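Local coordinates for cysteine-rich repeat secretory protein 2 (PDB 6GRE) that negatively regulates plasmodesmatal permeability through callose deposition, supporting innate immunity and systemic acquired resistance in Arabidopsis, at residues I63-G68 against V165-G170. Sequence-based numbering, arbitrary orientation.
Sequences IYQCRG and VAQCSG
Gln65 and Gln167 meet tip to tip between two facing strands, a worked example of how a duplicated domain can pack against its own copy. Both side chains are extended, with CG anti to the backbone N, and their amide planes stand 70° apart. Each then reaches past the other to equivalent backbone. Gln65 CD lies 3.5 Å from Cys168 O and also 3.5 Å from Gly170 N, whereas Gln167 CD stands 3.9 Å from Cys66 O and its amide also faces Gly68. Beside this buried centre, Ile63 CD1 packs 3.3 Å from Ser169 OG, whose hydroxyl is hydrogen-bonded to Asp171. The strands belong to the tandem DUF26 (Gnk2-homologous) domains, each a five-stranded antiparallel sheet with helices, and they occupy matching places in the two sheets. The axes of 63-66 and 165-168 come within 9.5 Å and run nearly antiparallel at 158°, a spacing bridged by side chains. Cys66 and Cys168 turn the opposite way, into disulfides with Cys75 and Cys177 near the start of a helix in their own domain. Packing is looser at Arg67 and at the glycines Gly68 and Gly170, which are partly exposed. There Arg67 CA lies against the amide end of Gln167, but its guanidinium extends elsewhere, to a salt bridge with Asp69 and a hydrogen bond with Asn102, close to the sodium ion bound by Asp69 and Tyr154.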
loop_
_atom_site.group_PDB
_atom_site.type_symbol
_atom_site.label_atom_id
_atom_site.label_comp_id
_atom_site.label_asym_id
_atom_site.label_seq_id
_atom_site.Cartn_x
_atom_site.Cartn_y
_atom_site.Cartn_z
ATOM N N ILE A 63 -3.935 8.883 4.452
ATOM C CA ILE A 63 -4.751 7.689 4.485
ATOM C C ILE A 63 -4.022 6.597 5.266
ATOM O O ILE A 63 -2.784 6.611 5.379
ATOM C CB ILE A 63 -5.076 7.176 3.063
ATOM C CG1 ILE A 63 -3.820 6.656 2.348
ATOM C CG2 ILE A 63 -5.792 8.230 2.240
ATOM C CD1 ILE A 63 -4.087 5.865 1.080
ATOM N N TYR A 64 -4.795 5.621 5.733
ATOM C CA TYR A 64 -4.227 4.295 5.959
ATOM C C TYR A 64 -5.079 3.276 5.218
ATOM O O TYR A 64 -6.231 3.527 4.874
ATOM C CB TYR A 64 -4.193 3.914 7.435
ATOM C CG TYR A 64 -5.557 3.643 8.000
ATOM C CD1 TYR A 64 -6.331 4.690 8.480
ATOM C CD2 TYR A 64 -6.090 2.364 8.055
ATOM C CE1 TYR A 64 -7.604 4.475 8.977
ATOM C CE2 TYR A 64 -7.361 2.135 8.554
ATOM C CZ TYR A 64 -8.129 3.197 9.014
ATOM O OH TYR A 64 -9.380 2.996 9.526
ATOM N N GLN A 65 -4.488 2.113 4.952
ATOM C CA GLN A 65 -5.223 1.040 4.355
ATOM C C GLN A 65 -4.642 -0.297 4.786
ATOM O O GLN A 65 -3.463 -0.548 4.639
ATOM C CB GLN A 65 -5.154 1.091 2.842
ATOM C CG GLN A 65 -6.038 0.033 2.196
ATOM C CD GLN A 65 -6.182 0.313 0.727
ATOM O OE1 GLN A 65 -6.720 -0.496 -0.038
ATOM N NE2 GLN A 65 -5.731 1.486 0.326
ATOM N N CYS A 66 -5.529 -1.122 5.340
ATOM C CA CYS A 66 -5.199 -2.497 5.711
ATOM C C CYS A 66 -5.609 -3.437 4.579
ATOM O O CYS A 66 -6.541 -3.152 3.839
ATOM C CB CYS A 66 -5.924 -2.886 6.993
ATOM S SG CYS A 66 -5.256 -1.991 8.424
ATOM N N ARG A 67 -4.931 -4.585 4.525
ATOM C CA ARG A 67 -5.329 -5.686 3.664
ATOM C C ARG A 67 -6.837 -5.913 3.852
ATOM O O ARG A 67 -7.352 -5.849 4.982
ATOM C CB ARG A 67 -4.479 -6.906 4.034
ATOM C CG ARG A 67 -3.803 -7.633 2.885
ATOM C CD ARG A 67 -3.094 -8.863 3.426
ATOM N NE ARG A 67 -4.056 -9.772 4.040
ATOM C CZ ARG A 67 -3.772 -10.709 4.936
ATOM N NH1 ARG A 67 -2.549 -10.828 5.425
ATOM N NH2 ARG A 67 -4.736 -11.516 5.348
ATOM N N GLY A 68 -7.546 -6.205 2.758
ATOM C CA GLY A 68 -9.002 -6.145 2.646
ATOM C C GLY A 68 -9.760 -7.202 3.443
ATOM O O GLY A 68 -10.981 -7.067 3.638
ATOM N N VAL A 165 -2.038 -11.937 -4.186
ATOM C CA VAL A 165 -2.758 -10.841 -3.578
ATOM C C VAL A 165 -2.513 -9.601 -4.426
ATOM O O VAL A 165 -1.374 -9.303 -4.822
ATOM C CB VAL A 165 -2.318 -10.588 -2.127
ATOM C CG1 VAL A 165 -3.050 -9.417 -1.470
ATOM C CG2 VAL A 165 -2.445 -11.834 -1.275
ATOM N N ALA A 166 -3.557 -8.818 -4.616
ATOM C CA ALA A 166 -3.395 -7.487 -5.285
ATOM C C ALA A 166 -4.254 -6.485 -4.555
ATOM O O ALA A 166 -5.349 -6.809 -4.092
ATOM C CB ALA A 166 -3.766 -7.519 -6.724
ATOM N N GLN A 167 -3.774 -5.266 -4.389
ATOM C CA GLN A 167 -4.580 -4.251 -3.678
ATOM C C GLN A 167 -4.284 -2.886 -4.293
ATOM O O GLN A 167 -3.111 -2.570 -4.613
ATOM C CB GLN A 167 -4.315 -4.172 -2.165
ATOM C CG GLN A 167 -5.353 -3.315 -1.400
ATOM C CD GLN A 167 -5.585 -3.517 0.107
ATOM O OE1 GLN A 167 -6.717 -3.434 0.694
ATOM N NE2 GLN A 167 -4.486 -3.679 0.798
ATOM N N CYS A 168 -5.337 -2.104 -4.479
ATOM C CA CYS A 168 -5.261 -0.703 -4.844
ATOM C C CYS A 168 -5.457 0.185 -3.633
ATOM O O CYS A 168 -6.267 -0.120 -2.773
ATOM C CB CYS A 168 -6.418 -0.323 -5.738
ATOM S SG CYS A 168 -6.214 -1.113 -7.329
ATOM N N SER A 169 -4.747 1.310 -3.591
ATOM C CA SER A 169 -5.025 2.341 -2.635
ATOM C C SER A 169 -6.526 2.676 -2.708
ATOM O O SER A 169 -7.068 2.847 -3.784
ATOM C CB SER A 169 -4.147 3.504 -2.946
ATOM O OG SER A 169 -4.170 4.485 -1.920
ATOM N N GLY A 170 -7.133 2.843 -1.534
ATOM C CA GLY A 170 -8.594 2.935 -1.382
ATOM C C GLY A 170 -9.173 4.184 -1.998
ATOM O O GLY A 170 -10.391 4.248 -2.155
#